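Local coordinates for Crov588 (Cafeteriavirus, PDB 6NYR), which is of unknown function but folds as a circular leucine-rich-repeat protein built from successive FNIP repeats, at residues L165-Q176 with L187-Q198. Numbering follows the deposited sequence. Where two conformers were deposited one is given.
Sequences LTHLSFGDCFNQ and LTYLEFGRNFNQ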
loop_
_atom_site.group_PDB
_atom_site.type_symbol
_atom_site.label_atom_id
_atom_site.label_comp_id
_atom_site.label_asym_id
_atom_site.label_seq_id
_atom_site.Cartn_x
_atom_site.Cartn_y
_atom_site.Cartn_z
ATOM N N LEU A 165 28.854 4.376 -17.852
ATOM C CA LEU A 165 27.437 4.104 -17.656
ATOM C C LEU A 165 27.228 2.806 -16.886
ATOM O O LEU A 165 27.835 1.777 -17.197
ATOM C CB LEU A 165 26.740 4.023 -19.012
ATOM C CG LEU A 165 25.237 4.277 -19.085
ATOM C CD1 LEU A 165 24.929 5.755 -18.947
ATOM C CD2 LEU A 165 24.680 3.714 -20.390
ATOM N N THR A 166 26.362 2.862 -15.874
ATOM C CA THR A 166 25.981 1.682 -15.109
ATOM C C THR A 166 24.536 1.255 -15.323
ATOM O O THR A 166 24.228 0.069 -15.178
ATOM C CB THR A 166 26.192 1.919 -13.603
ATOM O OG1 THR A 166 25.437 3.065 -13.187
ATOM C CG2 THR A 166 27.660 2.126 -13.282
ATOM N N HIS A 167 23.645 2.184 -15.665
ATOM C CA HIS A 167 22.216 1.906 -15.763
ATOM C C HIS A 167 21.701 2.401 -17.104
ATOM O O HIS A 167 21.843 3.585 -17.429
ATOM C CB HIS A 167 21.449 2.567 -14.613
ATOM C CG HIS A 167 21.687 1.925 -13.281
ATOM N ND1 HIS A 167 22.909 1.958 -12.643
ATOM C CD2 HIS A 167 20.861 1.216 -12.476
ATOM C CE1 HIS A 167 22.822 1.306 -11.498
ATOM N NE2 HIS A 167 21.591 0.844 -11.373
ATOM N N LEU A 168 21.107 1.495 -17.877
ATOM C CA LEU A 168 20.558 1.808 -19.188
ATOM C C LEU A 168 19.167 1.205 -19.309
ATOM O O LEU A 168 18.989 -0.000 -19.105
ATOM C CB LEU A 168 21.456 1.267 -20.304
ATOM C CG LEU A 168 20.942 1.454 -21.736
ATOM C CD1 LEU A 168 20.928 2.936 -22.092
ATOM C CD2 LEU A 168 21.762 0.649 -22.732
ATOM N N SER A 169 18.187 2.041 -19.645
ATOM C CA SER A 169 16.803 1.607 -19.792
ATOM C C SER A 169 16.254 2.148 -21.103
ATOM O O SER A 169 16.208 3.367 -21.304
ATOM C CB SER A 169 15.938 2.082 -18.621
ATOM O OG SER A 169 16.497 1.691 -17.381
ATOM N N PHE A 170 15.832 1.246 -21.982
ATOM C CA PHE A 170 15.198 1.621 -23.234
ATOM C C PHE A 170 13.689 1.732 -23.057
ATOM O O PHE A 170 13.099 1.102 -22.174
ATOM C CB PHE A 170 15.505 0.592 -24.320
ATOM C CG PHE A 170 16.925 0.598 -24.776
ATOM C CD1 PHE A 170 17.351 1.510 -25.726
ATOM C CD2 PHE A 170 17.834 -0.317 -24.275
ATOM C CE1 PHE A 170 18.656 1.513 -26.163
ATOM C CE2 PHE A 170 19.145 -0.312 -24.709
ATOM C CZ PHE A 170 19.552 0.604 -25.652
ATOM N N GLY A 171 13.067 2.536 -23.917
ATOM C CA GLY A 171 11.634 2.728 -23.893
ATOM C C GLY A 171 10.905 1.790 -24.835
ATOM O O GLY A 171 11.470 0.848 -25.392
ATOM N N ASP A 172 9.619 2.091 -25.039
ATOM C CA ASP A 172 8.720 1.145 -25.693
ATOM C C ASP A 172 9.136 0.852 -27.129
ATOM O O ASP A 172 9.022 -0.286 -27.599
ATOM C CB ASP A 172 7.287 1.681 -25.674
ATOM C CG ASP A 172 6.659 1.623 -24.302
ATOM O OD1 ASP A 172 7.135 0.836 -23.461
ATOM O OD2 ASP A 172 5.691 2.371 -24.067
ATOM N N CYS A 173 9.586 1.869 -27.854
ATOM C CA CYS A 173 9.757 1.746 -29.292
ATOM C C CYS A 173 11.149 1.286 -29.690
ATOM O O CYS A 173 11.347 0.905 -30.847
ATOM C CB CYS A 173 9.444 3.083 -29.980
ATOM S SG CYS A 173 7.695 3.547 -29.990
ATOM N N PHE A 174 12.119 1.327 -28.786
ATOM C CA PHE A 174 13.466 0.936 -29.166
ATOM C C PHE A 174 13.477 -0.505 -29.663
ATOM O O PHE A 174 13.046 -1.424 -28.956
ATOM C CB PHE A 174 14.443 1.073 -28.009
ATOM C CG PHE A 174 15.838 0.653 -28.376
ATOM C CD1 PHE A 174 16.627 1.482 -29.154
ATOM C CD2 PHE A 174 16.349 -0.574 -27.978
ATOM C CE1 PHE A 174 17.900 1.107 -29.520
ATOM C CE2 PHE A 174 17.629 -0.951 -28.336
ATOM C CZ PHE A 174 18.405 -0.107 -29.110
ATOM N N ASN A 175 13.978 -0.701 -30.880
ATOM C CA ASN A 175 14.119 -2.031 -31.456
ATOM C C ASN A 175 15.207 -1.998 -32.525
ATOM O O ASN A 175 14.924 -2.186 -33.713
ATOM C CB ASN A 175 12.793 -2.514 -32.036
ATOM C CG ASN A 175 12.854 -3.965 -32.490
ATOM O OD1 ASN A 175 13.709 -4.737 -32.051
ATOM N ND2 ASN A 175 11.944 -4.342 -33.377
ATOM N N GLN A 176 16.447 -1.731 -32.116
ATOM C CA GLN A 176 17.588 -1.765 -33.015
ATOM C C GLN A 176 18.604 -2.783 -32.516
ATOM O O GLN A 176 18.728 -3.020 -31.312
ATOM C CB GLN A 176 18.267 -0.392 -33.144
ATOM C CG GLN A 176 17.407 0.700 -33.750
ATOM C CD GLN A 176 17.074 0.452 -35.209
ATOM O OE1 GLN A 176 17.873 -0.118 -35.960
ATOM N NE2 GLN A 176 15.889 0.889 -35.622
ATOM N N LEU A 187 28.603 -1.449 -17.421
ATOM C CA LEU A 187 27.155 -1.549 -17.290
ATOM C C LEU A 187 26.773 -2.700 -16.367
ATOM O O LEU A 187 27.330 -3.798 -16.447
ATOM C CB LEU A 187 26.531 -1.736 -18.670
ATOM C CG LEU A 187 25.053 -1.402 -18.842
ATOM C CD1 LEU A 187 24.809 0.085 -18.654
ATOM C CD2 LEU A 187 24.571 -1.854 -20.219
ATOM N N THR A 188 25.814 -2.434 -15.481
ATOM C CA THR A 188 25.340 -3.416 -14.518
ATOM C C THR A 188 23.847 -3.695 -14.616
ATOM O O THR A 188 23.429 -4.830 -14.376
ATOM C CB THR A 188 25.639 -2.951 -13.083
ATOM O OG1 THR A 188 24.903 -1.752 -12.805
ATOM C CG2 THR A 188 27.121 -2.681 -12.896
ATOM N N TYR A 189 23.036 -2.688 -14.942
ATOM C CA TYR A 189 21.595 -2.836 -15.112
ATOM C C TYR A 189 21.246 -2.526 -16.564
ATOM O O TYR A 189 21.552 -1.434 -17.056
ATOM C CB TYR A 189 20.827 -1.893 -14.175
ATOM C CG TYR A 189 20.799 -2.300 -12.719
ATOM C CD1 TYR A 189 21.975 -2.508 -12.010
ATOM C CD2 TYR A 189 19.595 -2.450 -12.045
ATOM C CE1 TYR A 189 21.952 -2.874 -10.677
ATOM C CE2 TYR A 189 19.561 -2.814 -10.710
ATOM C CZ TYR A 189 20.740 -3.022 -10.032
ATOM O OH TYR A 189 20.706 -3.385 -8.706
ATOM N N LEU A 190 20.606 -3.475 -17.244
ATOM C CA LEU A 190 20.139 -3.276 -18.615
ATOM C C LEU A 190 18.671 -3.663 -18.681
ATOM O O LEU A 190 18.306 -4.783 -18.305
ATOM C CB LEU A 190 20.959 -4.095 -19.613
ATOM C CG LEU A 190 20.542 -4.013 -21.086
ATOM C CD1 LEU A 190 20.495 -2.574 -21.577
ATOM C CD2 LEU A 190 21.482 -4.844 -21.966
ATOM N N GLU A 191 17.833 -2.736 -19.138
ATOM C CA GLU A 191 16.410 -2.997 -19.313
ATOM C C GLU A 191 15.985 -2.630 -20.727
ATOM O O GLU A 191 16.116 -1.472 -21.137
ATOM C CB GLU A 191 15.561 -2.222 -18.302
ATOM C CG GLU A 191 14.076 -2.524 -18.457
ATOM C CD GLU A 191 13.221 -1.935 -17.360
ATOM O OE1 GLU A 191 13.783 -1.453 -16.354
ATOM O OE2 GLU A 191 11.981 -1.955 -17.509
ATOM N N PHE A 192 15.473 -3.611 -21.461
ATOM C CA PHE A 192 14.849 -3.375 -22.753
ATOM C C PHE A 192 13.354 -3.129 -22.584
ATOM O O PHE A 192 12.726 -3.582 -21.623
ATOM C CB PHE A 192 15.071 -4.557 -23.695
ATOM C CG PHE A 192 16.486 -4.696 -24.163
ATOM C CD1 PHE A 192 17.004 -3.821 -25.102
ATOM C CD2 PHE A 192 17.300 -5.698 -23.662
ATOM C CE1 PHE A 192 18.308 -3.943 -25.534
ATOM C CE2 PHE A 192 18.605 -5.825 -24.091
ATOM C CZ PHE A 192 19.109 -4.947 -25.026
ATOM N N GLY A 193 12.784 -2.409 -23.552
ATOM C CA GLY A 193 11.394 -2.022 -23.510
ATOM C C GLY A 193 10.510 -2.922 -24.356
ATOM O O GLY A 193 10.912 -3.989 -24.826
ATOM N N ARG A 194 9.279 -2.451 -24.567
ATOM C CA ARG A 194 8.243 -3.263 -25.193
ATOM C C ARG A 194 8.732 -3.950 -26.464
ATOM O O ARG A 194 8.665 -5.177 -26.590
ATOM C CB ARG A 194 7.038 -2.378 -25.526
ATOM C CG ARG A 194 5.709 -3.102 -25.630
ATOM C CD ARG A 194 4.594 -2.118 -25.976
ATOM N NE ARG A 194 4.915 -1.414 -27.221
ATOM C CZ ARG A 194 4.223 -0.396 -27.719
ATOM N NH1 ARG A 194 3.149 0.051 -27.086
ATOM N NH2 ARG A 194 4.605 0.174 -28.855
ATOM N N ASN A 195 9.221 -3.169 -27.422
ATOM C CA ASN A 195 9.364 -3.642 -28.792
ATOM C C ASN A 195 10.727 -4.233 -29.112
ATOM O O ASN A 195 10.933 -4.669 -30.250
ATOM C CB ASN A 195 9.069 -2.498 -29.772
ATOM C CG ASN A 195 7.608 -2.114 -29.789
ATOM O OD1 ASN A 195 6.803 -2.667 -29.037
ATOM N ND2 ASN A 195 7.253 -1.156 -30.636
ATOM N N PHE A 196 11.667 -4.245 -28.175
ATOM C CA PHE A 196 12.969 -4.806 -28.486
ATOM C C PHE A 196 12.836 -6.309 -28.726
ATOM O O PHE A 196 12.495 -7.064 -27.808
ATOM C CB PHE A 196 13.975 -4.553 -27.372
ATOM C CG PHE A 196 15.313 -5.166 -27.646
ATOM C CD1 PHE A 196 16.228 -4.523 -28.464
ATOM C CD2 PHE A 196 15.646 -6.397 -27.119
ATOM C CE1 PHE A 196 17.458 -5.090 -28.734
ATOM C CE2 PHE A 196 16.877 -6.973 -27.383
ATOM C CZ PHE A 196 17.784 -6.320 -28.193
ATOM N N ASN A 197 13.120 -6.743 -29.960
ATOM C CA ASN A 197 13.060 -8.153 -30.344
ATOM C C ASN A 197 14.190 -8.383 -31.354
ATOM O O ASN A 197 13.978 -8.668 -32.526
ATOM C CB ASN A 197 11.695 -8.528 -30.918
ATOM C CG ASN A 197 11.551 -10.021 -31.141
ATOM O OD1 ASN A 197 12.316 -10.820 -30.596
ATOM N ND2 ASN A 197 10.568 -10.407 -31.943
ATOM N N GLN A 198 15.421 -8.248 -30.874
ATOM C CA GLN A 198 16.625 -8.314 -31.691
ATOM C C GLN A 198 17.545 -9.385 -31.122
ATOM O O GLN A 198 17.618 -9.571 -29.902
ATOM C CB GLN A 198 17.318 -6.946 -31.703
ATOM C CG GLN A 198 17.655 -6.371 -33.075
ATOM C CD GLN A 198 16.577 -6.594 -34.114
ATOM O OE1 GLN A 198 16.799 -7.300 -35.099
ATOM N NE2 GLN A 198 15.406 -6.006 -33.903
#
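H167, L168 and S169 pair in parallel with Y189, L190 and E191, 22 residues and one coil later; the axes of these short strands are 4.9 Å apart and 3° from parallel. L168 N bonds to Y189 O, L168 O takes E191 N, and F170 N bonds to E191 O. At the start of the ladder T166 O accepts three donors: Y189 N at 3.0 Å, almost straight, T188 N, and T188 OG1, which comes from above the carbonyl plane.

On one sheet face, in the conformer given for Y189, the H167 and Y189 rings form an offset stack, with centroids 4.4 Å apart and planes at 21°; NE2 of H167 lies over a face of the tyrosine. T166 OG1, in the imidazole plane and 2.8 Å from H167 ND1, helps set the ring's rotation and is itself bonded to T144 O. H145 and H211 continue this stack in the adjacent coils.

The other face is apolar: L168 CD2 meets L190 CD1 at 3.7 Å. F170 and F192 follow with nearly parallel rings, slid so far apart that they barely overlap. F174 turns its CE2 to F196 CD1, 3.8 Å away.

Past the strands, N195 N bonds to D172 O, and N175 takes over as a side-chain rung. CG anti to the backbone N (chi1 -173°) carries its amide across to the next coil, where OD1 accepts N197 N at 3.0 Å and Q198 NE2 at 2.8 Å from opposite faces of the amide plane. N153 OD1 likewise receives N175 N, and N197 OD1 takes N219 N and Q220 NE2, an asparagine ladder. Backbone rungs, phenylalanine packing and shared amide oxygens thus join consecutive coils of the leucine-rich-repeat solenoid in register.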